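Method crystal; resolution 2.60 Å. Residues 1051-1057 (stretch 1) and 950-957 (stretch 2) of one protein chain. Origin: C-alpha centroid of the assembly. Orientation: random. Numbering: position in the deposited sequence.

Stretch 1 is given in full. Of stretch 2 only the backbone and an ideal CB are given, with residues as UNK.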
# COMPACT_ATOMS: atom_id res chain seq x y z
N THR A 1051 -48.21 11.86 -6.92
CA THR A 1051 -49.39 11.99 -6.10
C THR A 1051 -49.83 13.45 -5.98
O THR A 1051 -50.99 13.75 -6.21
CB THR A 1051 -49.15 11.40 -4.71
OG1 THR A 1051 -48.81 10.01 -4.86
CG2 THR A 1051 -50.38 11.51 -3.85
N ILE A 1052 -48.91 14.35 -5.65
CA ILE A 1052 -49.27 15.77 -5.62
C ILE A 1052 -49.78 16.23 -6.97
O ILE A 1052 -50.82 16.88 -7.06
CB ILE A 1052 -48.11 16.69 -5.25
CG1 ILE A 1052 -47.37 16.18 -4.01
CG2 ILE A 1052 -48.63 18.09 -5.05
CD1 ILE A 1052 -48.20 16.15 -2.80
N LEU A 1053 -49.05 15.89 -8.02
CA LEU A 1053 -49.44 16.32 -9.36
C LEU A 1053 -50.86 15.90 -9.75
O LEU A 1053 -51.61 16.70 -10.30
CB LEU A 1053 -48.45 15.78 -10.39
CG LEU A 1053 -47.56 16.87 -10.95
CD1 LEU A 1053 -46.41 16.25 -11.70
CD2 LEU A 1053 -48.36 17.77 -11.85
N SER A 1054 -51.21 14.65 -9.46
CA SER A 1054 -52.47 14.08 -9.92
C SER A 1054 -53.67 14.59 -9.13
O SER A 1054 -54.78 14.58 -9.63
CB SER A 1054 -52.42 12.58 -9.80
OG SER A 1054 -51.99 12.29 -8.49
N ASN A 1055 -53.42 15.03 -7.90
CA ASN A 1055 -54.46 15.63 -7.10
C ASN A 1055 -54.71 17.11 -7.44
O ASN A 1055 -55.64 17.72 -6.92
CB ASN A 1055 -54.13 15.49 -5.62
CG ASN A 1055 -54.48 14.14 -5.08
OD1 ASN A 1055 -55.60 13.92 -4.61
ND2 ASN A 1055 -53.55 13.20 -5.14
N ILE A 1056 -53.89 17.65 -8.35
CA ILE A 1056 -53.77 19.09 -8.61
C ILE A 1056 -54.09 19.43 -10.07
O ILE A 1056 -54.52 20.54 -10.39
CB ILE A 1056 -52.32 19.54 -8.21
CG1 ILE A 1056 -52.29 19.89 -6.72
CG2 ILE A 1056 -51.72 20.63 -9.09
CD1 ILE A 1056 -53.43 20.69 -6.26
N THR A 1057 -53.92 18.45 -10.95
CA THR A 1057 -54.14 18.62 -12.38
C THR A 1057 -54.33 17.23 -12.97
O THR A 1057 -54.30 16.23 -12.24
CB THR A 1057 -52.96 19.37 -13.07
OG1 THR A 1057 -53.15 19.42 -14.48
CG2 THR A 1057 -51.64 18.70 -12.78
N UNK A 950 -51.02 28.08 2.39
CA UNK A 950 -51.97 27.28 3.18
C UNK A 950 -52.62 26.12 2.39
O UNK A 950 -52.79 25.03 2.94
CB UNK A 950 -53.07 28.20 3.72
N UNK A 951 -52.96 26.36 1.13
CA UNK A 951 -53.51 25.31 0.28
C UNK A 951 -52.56 24.10 0.22
O UNK A 951 -52.92 23.01 0.63
CB UNK A 951 -53.77 25.85 -1.13
N UNK A 952 -51.33 24.28 -0.26
CA UNK A 952 -50.42 23.13 -0.35
C UNK A 952 -49.98 22.61 1.03
O UNK A 952 -49.82 21.39 1.21
CB UNK A 952 -49.19 23.51 -1.17
N UNK A 953 -49.83 23.50 1.99
CA UNK A 953 -49.51 23.07 3.34
C UNK A 953 -50.55 22.11 3.91
O UNK A 953 -50.20 21.13 4.57
CB UNK A 953 -49.38 24.29 4.25
N UNK A 954 -51.82 22.41 3.66
CA UNK A 954 -52.91 21.56 4.10
C UNK A 954 -52.95 20.26 3.34
O UNK A 954 -53.22 19.21 3.90
CB UNK A 954 -54.25 22.29 3.95
N UNK A 955 -52.61 20.32 2.08
CA UNK A 955 -52.59 19.15 1.28
C UNK A 955 -51.55 18.18 1.74
O UNK A 955 -51.76 17.00 1.67
CB UNK A 955 -52.36 19.52 -0.19
N UNK A 956 -50.43 18.66 2.23
CA UNK A 956 -49.36 17.75 2.69
C UNK A 956 -49.70 17.12 4.03
O UNK A 956 -49.05 16.17 4.45
CB UNK A 956 -48.03 18.50 2.80
N UNK A 957 -50.72 17.66 4.69
CA UNK A 957 -51.21 17.12 5.95
C UNK A 957 -52.52 16.36 5.76
O UNK A 957 -53.33 16.24 6.69
CB UNK A 957 -51.40 18.25 6.97

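Stretch 1 is the last turn of a helix running into a loop, and what it offers is mostly grease: Ile1052, Asn1055 and Ile1056 all direct CA-to-CB toward the partner. The ND2 of Asn1055 is already engaged, giving a 2.8 Å hydrogen bond to Thr1051 O; the carbonyl O of Ile1052 is on offer, but most of what faces stretch 2 is apolar. The backbones stand well apart, and no ideal CB of stretch 2 has an atom of stretch 1 within 5.5 Å. Contact therefore demands long side chains.

Position 950 is out of reach of stretch 1, with phi/psi of -44/-40. Many residues would serve; it is Pro950, whose fixed phi agrees with a helix and whose O accepts the backbone hydrogen bond from the N of 954.

At 951, CA-to-CB points sideways. A short side chain would stop far from Ile1056, whereas a long apolar one, aromatic or methionine, could cross the gap. Phe951 does so with chi1 in t, its ring reaching across until CE2 lies 3.6 Å from Ile1056 CD1. The methyl sits at the ring edge, near its plane.

Position 952 also points sideways, again with Ile1056 as the distant apolar target. Methionine or an aromatic could cover the distance; a leucine would fall short. Phe952, with chi1 in m, makes a looser approach, CE1 to Ile1056 CG1 at 4.3 Å. From their different starting points, the rings of 951 and 952 both bring their ends to the same isoleucine.

Position 953 is out of reach and faces no part of stretch 1, so the contact sets no preference. Lys953 touches nothing of stretch 1.

Position 954 is likewise out of reach. Its helical phi/psi, -70/-35, does not require glycine, but an ideal CB would lie 3.3 Å from the O of 950, a local crowding that favours a residue without one. Gly954 fits.

Position 955 is the one that points toward stretch 1, and its CA is 8.4 Å from the CA of Ile1052, the closest CA pair. The space ahead is lined by Ile1052, Asn1055 and Ile1056, which suits a long apolar chain; a leucine would be shorter, and no charged side chain of stretch 1 is there to pair with a charge. Met955 is fully extended, t at all three chi angles, and delivers its CE to all three residues: 3.5 Å from Asn1055 CB, 3.7 Å from Ile1056 CG1 and 3.9 Å from Ile1052 CG2. It has the largest covered area of the stretch.

At 956, CA-to-CB is sideways once more, but the delta methyl of Ile1052 lies within range of a large side chain. An aromatic or a long aliphatic would suit. Phe956, chi1 in m, brings CE1 to 3.6 Å from Ile1052 CD1, which meets the ring at its edge.

Position 957 is beyond reach, and a polar residue is as acceptable as any. Glu957 makes no contact with stretch 1. The rule here is reach: one straight methionine whose methyl meets Ile1052, Asn1055 and Ile1056, while the rings of Phe951 and Phe952 reach Ile1056 and that of Phe956 reaches Ile1052.

Stretch 2, residues 950-957: PFFKGMFE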
# COMPACT_ATOMS: atom_id res chain seq x y z
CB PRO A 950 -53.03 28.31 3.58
CG PRO A 950 -52.28 29.58 3.65
CD PRO A 950 -51.21 29.52 2.60
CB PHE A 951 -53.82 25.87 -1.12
CG PHE A 951 -54.28 24.83 -2.11
CD1 PHE A 951 -55.59 24.40 -2.14
CD2 PHE A 951 -53.40 24.31 -3.04
CE1 PHE A 951 -56.00 23.47 -3.06
CE2 PHE A 951 -53.80 23.38 -3.96
CZ PHE A 951 -55.11 22.96 -3.97
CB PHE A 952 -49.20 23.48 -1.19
CG PHE A 952 -49.54 23.77 -2.61
CD1 PHE A 952 -49.67 22.74 -3.53
CD2 PHE A 952 -49.74 25.08 -3.04
CE1 PHE A 952 -49.98 23.01 -4.84
CE2 PHE A 952 -50.06 25.36 -4.35
CZ PHE A 952 -50.18 24.32 -5.25
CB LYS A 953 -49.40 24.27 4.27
CG LYS A 953 -48.65 23.93 5.54
CD LYS A 953 -49.50 24.21 6.77
CE LYS A 953 -48.62 24.12 8.01
NZ LYS A 953 -47.24 24.58 7.66
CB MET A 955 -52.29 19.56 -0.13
CG MET A 955 -52.39 18.46 -1.13
SD MET A 955 -51.99 19.17 -2.69
CE MET A 955 -52.28 17.78 -3.71
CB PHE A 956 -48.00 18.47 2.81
CG PHE A 956 -47.52 19.08 1.52
CD1 PHE A 956 -47.93 18.58 0.29
CD2 PHE A 956 -46.69 20.18 1.53
CE1 PHE A 956 -47.50 19.15 -0.90
CE2 PHE A 956 -46.26 20.77 0.33
CZ PHE A 956 -46.67 20.25 -0.88
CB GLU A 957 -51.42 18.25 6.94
CG GLU A 957 -50.12 18.88 7.43
CD GLU A 957 -50.36 20.23 8.08
OE1 GLU A 957 -51.54 20.49 8.45
OE2 GLU A 957 -49.37 21.02 8.19
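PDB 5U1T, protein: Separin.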